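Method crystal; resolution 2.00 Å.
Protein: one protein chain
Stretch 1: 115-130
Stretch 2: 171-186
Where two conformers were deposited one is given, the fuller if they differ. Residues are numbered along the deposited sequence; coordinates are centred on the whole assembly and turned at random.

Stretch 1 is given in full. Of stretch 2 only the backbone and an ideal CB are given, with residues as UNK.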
# COMPACT_ATOMS: atom_id res chain seq x y z
N GLU A 115 9.07 -10.98 12.57
CA GLU A 115 10.27 -11.17 13.35
C GLU A 115 11.12 -12.34 12.86
O GLU A 115 10.65 -13.26 12.18
CB GLU A 115 9.96 -11.33 14.86
CG GLU A 115 8.92 -12.36 15.23
CD GLU A 115 8.56 -12.38 16.71
OE1 GLU A 115 8.50 -11.29 17.33
OE2 GLU A 115 8.32 -13.48 17.24
N LYS A 116 12.40 -12.25 13.25
CA LYS A 116 13.43 -13.23 12.96
C LYS A 116 13.59 -14.14 14.17
O LYS A 116 13.82 -13.64 15.27
CB LYS A 116 14.75 -12.52 12.63
CG LYS A 116 15.92 -13.44 12.31
CD LYS A 116 17.20 -12.62 12.12
CE LYS A 116 18.37 -13.46 11.68
NZ LYS A 116 18.93 -14.30 12.77
N ASN A 117 13.47 -15.45 13.96
CA ASN A 117 13.67 -16.45 15.00
C ASN A 117 14.55 -17.54 14.41
O ASN A 117 14.09 -18.31 13.56
CB ASN A 117 12.33 -17.00 15.56
CG ASN A 117 11.35 -15.95 16.04
OD1 ASN A 117 10.31 -15.69 15.41
ND2 ASN A 117 11.64 -15.31 17.17
N GLY A 118 15.80 -17.54 14.82
CA GLY A 118 16.79 -18.46 14.30
C GLY A 118 17.17 -17.91 12.95
O GLY A 118 17.54 -16.74 12.84
N ASN A 119 16.94 -18.73 11.91
CA ASN A 119 17.23 -18.42 10.51
C ASN A 119 15.93 -18.29 9.68
O ASN A 119 15.93 -18.56 8.47
CB ASN A 119 18.13 -19.52 9.95
CG ASN A 119 19.20 -18.99 9.04
OD1 ASN A 119 19.73 -17.90 9.25
ND2 ASN A 119 19.56 -19.78 8.02
N VAL A 120 14.83 -17.92 10.32
CA VAL A 120 13.55 -17.80 9.61
C VAL A 120 12.91 -16.46 9.96
O VAL A 120 12.88 -16.07 11.13
CB VAL A 120 12.57 -18.98 9.91
CG1 VAL A 120 11.23 -18.79 9.19
CG2 VAL A 120 13.18 -20.33 9.56
N ILE A 121 12.37 -15.78 8.94
CA ILE A 121 11.58 -14.56 9.09
C ILE A 121 10.13 -15.03 9.10
O ILE A 121 9.71 -15.70 8.16
CB ILE A 121 11.87 -13.51 7.97
CG1 ILE A 121 13.39 -13.20 7.84
CG2 ILE A 121 11.03 -12.23 8.20
CD1 ILE A 121 14.06 -12.52 9.01
N THR A 122 9.37 -14.73 10.17
CA THR A 122 7.96 -15.11 10.29
C THR A 122 7.07 -13.88 10.44
O THR A 122 7.33 -13.03 11.29
CB THR A 122 7.74 -16.11 11.45
OG1 THR A 122 8.42 -17.32 11.12
CG2 THR A 122 6.26 -16.46 11.67
N ALA A 123 5.97 -13.83 9.66
CA ALA A 123 4.97 -12.78 9.72
C ALA A 123 3.66 -13.37 10.25
O ALA A 123 3.29 -14.47 9.85
CB ALA A 123 4.75 -12.16 8.34
N THR A 124 3.04 -12.69 11.22
CA THR A 124 1.75 -13.09 11.80
C THR A 124 0.86 -11.86 11.77
O THR A 124 1.34 -10.74 11.97
CB THR A 124 1.87 -13.72 13.19
OG1 THR A 124 2.52 -12.81 14.07
CG2 THR A 124 2.60 -15.06 13.17
N PHE A 125 -0.43 -12.07 11.46
CA PHE A 125 -1.38 -10.99 11.28
C PHE A 125 -2.80 -11.50 11.09
O PHE A 125 -3.04 -12.69 10.85
CB PHE A 125 -0.98 -10.11 10.03
CG PHE A 125 -0.89 -10.86 8.72
CD1 PHE A 125 0.25 -11.58 8.38
CD2 PHE A 125 -1.95 -10.85 7.82
CE1 PHE A 125 0.33 -12.28 7.17
CE2 PHE A 125 -1.86 -11.54 6.60
CZ PHE A 125 -0.72 -12.24 6.28
N SER A 126 -3.74 -10.57 11.19
CA SER A 126 -5.16 -10.74 10.95
C SER A 126 -5.56 -9.75 9.87
O SER A 126 -4.80 -8.82 9.57
CB SER A 126 -5.95 -10.50 12.24
OG SER A 126 -5.92 -11.67 13.04
N LEU A 127 -6.76 -9.92 9.32
CA LEU A 127 -7.29 -9.06 8.27
C LEU A 127 -8.70 -8.65 8.57
O LEU A 127 -9.46 -9.41 9.18
CB LEU A 127 -7.23 -9.74 6.88
CG LEU A 127 -5.85 -10.19 6.37
CD1 LEU A 127 -5.99 -11.00 5.10
CD2 LEU A 127 -4.93 -9.02 6.13
N GLU A 128 -9.04 -7.46 8.12
CA GLU A 128 -10.36 -6.87 8.27
C GLU A 128 -10.79 -6.35 6.91
O GLU A 128 -10.02 -5.69 6.23
CB GLU A 128 -10.25 -5.78 9.34
CG GLU A 128 -11.53 -5.07 9.71
CD GLU A 128 -11.23 -3.98 10.72
OE1 GLU A 128 -10.65 -4.30 11.79
OE2 GLU A 128 -11.49 -2.79 10.41
N ALA A 129 -12.01 -6.67 6.50
CA ALA A 129 -12.54 -6.19 5.22
C ALA A 129 -13.04 -4.75 5.36
O ALA A 129 -13.66 -4.42 6.37
CB ALA A 129 -13.67 -7.10 4.76
N GLY A 130 -12.76 -3.92 4.34
CA GLY A 130 -13.22 -2.53 4.25
C GLY A 130 -14.73 -2.45 4.14
O GLY A 130 -15.35 -1.56 4.73
N UNK A 171 -13.33 -15.85 2.12
CA UNK A 171 -14.00 -14.89 3.01
C UNK A 171 -13.00 -14.30 4.01
O UNK A 171 -12.10 -15.01 4.45
CB UNK A 171 -15.16 -15.56 3.75
N UNK A 172 -13.19 -13.03 4.39
CA UNK A 172 -12.33 -12.38 5.39
C UNK A 172 -13.07 -12.46 6.72
O UNK A 172 -14.22 -12.02 6.84
CB UNK A 172 -12.01 -10.93 5.01
N UNK A 173 -12.40 -13.04 7.72
CA UNK A 173 -12.85 -13.21 9.09
C UNK A 173 -11.73 -12.69 10.00
O UNK A 173 -10.65 -13.28 10.03
CB UNK A 173 -13.19 -14.67 9.39
N UNK A 174 -12.00 -11.59 10.74
CA UNK A 174 -11.09 -10.86 11.64
C UNK A 174 -10.39 -11.71 12.70
O UNK A 174 -9.30 -11.34 13.15
CB UNK A 174 -11.87 -9.75 12.35
N UNK A 175 -11.02 -12.80 13.12
CA UNK A 175 -10.50 -13.71 14.13
C UNK A 175 -9.36 -14.61 13.60
O UNK A 175 -8.52 -15.04 14.39
CB UNK A 175 -11.64 -14.58 14.66
N UNK A 176 -9.33 -14.88 12.28
CA UNK A 176 -8.34 -15.75 11.63
C UNK A 176 -6.91 -15.20 11.71
O UNK A 176 -6.67 -14.01 11.47
CB UNK A 176 -8.72 -15.96 10.16
N UNK A 177 -5.96 -16.08 12.07
CA UNK A 177 -4.55 -15.72 12.15
C UNK A 177 -3.83 -16.32 10.95
O UNK A 177 -3.88 -17.53 10.71
CB UNK A 177 -3.93 -16.20 13.46
N UNK A 178 -3.16 -15.45 10.19
CA UNK A 178 -2.38 -15.85 9.03
C UNK A 178 -0.90 -15.85 9.39
O UNK A 178 -0.47 -15.03 10.18
CB UNK A 178 -2.65 -14.92 7.84
N UNK A 179 -0.14 -16.81 8.83
CA UNK A 179 1.32 -16.92 9.02
C UNK A 179 1.99 -17.06 7.67
O UNK A 179 1.57 -17.88 6.85
CB UNK A 179 1.68 -18.11 9.92
N UNK A 180 3.05 -16.25 7.43
CA UNK A 180 3.91 -16.32 6.24
C UNK A 180 5.35 -16.43 6.72
O UNK A 180 5.68 -15.95 7.80
CB UNK A 180 3.72 -15.10 5.33
N UNK A 181 6.19 -17.13 5.95
CA UNK A 181 7.58 -17.42 6.33
C UNK A 181 8.55 -17.26 5.20
O UNK A 181 8.24 -17.62 4.05
CB UNK A 181 7.69 -18.84 6.88
N UNK A 182 9.79 -16.85 5.56
CA UNK A 182 10.95 -16.82 4.67
C UNK A 182 12.09 -17.56 5.39
O UNK A 182 12.48 -17.16 6.49
CB UNK A 182 11.35 -15.39 4.31
N UNK A 183 12.61 -18.63 4.78
CA UNK A 183 13.75 -19.36 5.32
C UNK A 183 14.99 -18.64 4.81
O UNK A 183 15.18 -18.56 3.60
CB UNK A 183 13.74 -20.83 4.91
N UNK A 184 15.83 -18.12 5.71
CA UNK A 184 17.00 -17.36 5.31
C UNK A 184 18.07 -18.19 4.63
O UNK A 184 18.72 -17.67 3.72
CB UNK A 184 17.60 -16.67 6.53
N UNK A 185 18.23 -19.45 5.05
CA UNK A 185 19.22 -20.37 4.48
C UNK A 185 18.92 -20.72 3.03
O UNK A 185 19.84 -20.91 2.23
CB UNK A 185 19.28 -21.65 5.31
N UNK A 186 17.62 -20.82 2.70
CA UNK A 186 17.11 -21.13 1.37
C UNK A 186 17.10 -19.89 0.46
O UNK A 186 16.86 -20.02 -0.74
CB UNK A 186 15.70 -21.71 1.48

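Stretch 2 runs antiparallel to strand 120-129, and from 178 to 183 its ideal CB atoms alternate between the two faces of the sheet.

Position 171 has nothing of stretch 1 near its CB, so almost any residue would suit; it is Ala171. At 172 the CB points toward stretch 1, 4.2 Å from Ala129 CB, and a medium or large aliphatic chain is expected. Ile172 places CG2 4.0 Å from Leu127 CB and CD1 4.0 Å from Ala129 CB.

Positions 173 to 176 form a type I turn. The CB at 173 points away, and turn-forming polar residues are plausible; the OD1 of Asn173 accepts a hydrogen bond from the backbone N of 175. At 174, phi/psi of -53/-29 and a CB 4.0 Å from Leu127 O favour something small or polar, and Ser174 fits. Position 175 points away and is Ala175. Position 176 is tolerant; in Asp176 the carboxylate leads away, while its backbone O accepts a hydrogen bond from Ser126 OG (2.9 Å).

The CB at 177 lies 5.0 Å from Ser126 OG, with room for polar or branched chains. Ile177 brings CD1 to 3.5 Å from Ser126 OG.

At 178 the CB sits 3.7 Å from Phe125 CZ, over the ring face, which suits an aromatic or long aliphatic residue. Tyr178 lays its ring nearly parallel to that of Phe125 but slid apart, with centroids 5.8 Å apart, and its CE2 meets Leu127 CD1 at 3.8 Å.

Position 179 shares its face with Thr122 and Thr124, so a beta-branched or polar residue would fit. Thr179 packs CG2 3.9 Å from Thr122 CG2. The opposite face, at 180, offers Ala123 and the Phe125 ring, inviting a large aliphatic. Leu180 sets CD1 3.8 Å from Phe125 CE1.

At 181 the CB is 4.6 Å from Thr122 OG1, so a small polar residue would suit. In Ser181, one water hydrogen-bonds both Thr122 OG1 (2.7 Å) and Ser181 OG (2.6 Å). At 182 the ideal CB lies 4.1 Å from Ile121 CB and calls for an aliphatic; Ile182 pairs with it. Position 183, near Val120 CG2, would accept several types; Asp183 OD1 accepts a hydrogen bond from the backbone N of 186.

At 184 the CB points toward stretch 1, tight against Asn119 O at 3.2 Å, with Ile121 and Lys116 beyond: an aliphatic suits. Leu184 reaches Ile121 CG1 with CD2 (3.7 Å) and Lys116 CE with CD1 (3.8 Å). At 185 an ideal CB would lie 3.3 Å from Asn119 ND2, favouring a small residue, here Gly185. Position 186, unconstrained, is Gln186.

Stretch 2, residues 171-186: AINSADIYTLSIDLGQ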
# COMPACT_ATOMS: atom_id res chain seq x y z
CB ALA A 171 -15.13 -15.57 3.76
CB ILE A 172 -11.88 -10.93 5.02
CG1 ILE A 172 -11.03 -10.92 3.74
CG2 ILE A 172 -11.09 -10.26 6.18
CD1 ILE A 172 -11.04 -9.57 2.95
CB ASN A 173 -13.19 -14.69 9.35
CG ASN A 173 -13.72 -15.02 10.72
OD1 ASN A 173 -13.45 -14.34 11.72
ND2 ASN A 173 -14.45 -16.13 10.79
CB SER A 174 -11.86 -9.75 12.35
OG SER A 174 -12.40 -8.83 11.41
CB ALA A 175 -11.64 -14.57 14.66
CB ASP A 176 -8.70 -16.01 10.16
CG ASP A 176 -9.98 -16.81 9.95
OD1 ASP A 176 -10.54 -17.32 10.95
OD2 ASP A 176 -10.44 -16.91 8.79
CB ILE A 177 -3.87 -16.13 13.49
CG1 ILE A 177 -4.72 -15.78 14.75
CG2 ILE A 177 -2.42 -15.59 13.57
CD1 ILE A 177 -4.84 -14.26 15.14
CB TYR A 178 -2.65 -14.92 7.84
CG TYR A 178 -4.05 -15.01 7.29
CD1 TYR A 178 -4.38 -15.93 6.30
CD2 TYR A 178 -5.05 -14.14 7.71
CE1 TYR A 178 -5.66 -16.00 5.76
CE2 TYR A 178 -6.34 -14.20 7.19
CZ TYR A 178 -6.64 -15.14 6.21
OH TYR A 178 -7.90 -15.21 5.68
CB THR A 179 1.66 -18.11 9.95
OG1 THR A 179 1.00 -17.92 11.21
CG2 THR A 179 3.16 -18.26 10.19
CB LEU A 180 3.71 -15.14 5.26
CG LEU A 180 2.29 -15.02 4.66
CD1 LEU A 180 2.07 -13.65 4.08
CD2 LEU A 180 2.00 -16.13 3.61
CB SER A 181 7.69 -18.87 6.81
OG SER A 181 7.20 -19.05 8.13
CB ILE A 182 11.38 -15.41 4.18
CG1 ILE A 182 10.22 -14.67 3.45
CG2 ILE A 182 12.61 -15.52 3.26
CD1 ILE A 182 10.34 -13.14 3.50
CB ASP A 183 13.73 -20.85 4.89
CG ASP A 183 14.85 -21.70 5.48
OD1 ASP A 183 16.03 -21.39 5.24
OD2 ASP A 183 14.54 -22.69 6.14
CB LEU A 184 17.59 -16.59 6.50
CG LEU A 184 16.63 -15.52 7.06
CD1 LEU A 184 17.24 -14.85 8.32
CD2 LEU A 184 16.26 -14.50 5.97
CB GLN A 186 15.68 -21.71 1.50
CG GLN A 186 15.69 -23.18 2.01
CD GLN A 186 16.41 -24.12 1.08
OE1 GLN A 186 17.55 -24.56 1.33
NE2 GLN A 186 15.80 -24.37 -0.06
O HOH W 1 7.53 -19.82 10.63
O HOH W 2 -8.03 -12.54 9.70
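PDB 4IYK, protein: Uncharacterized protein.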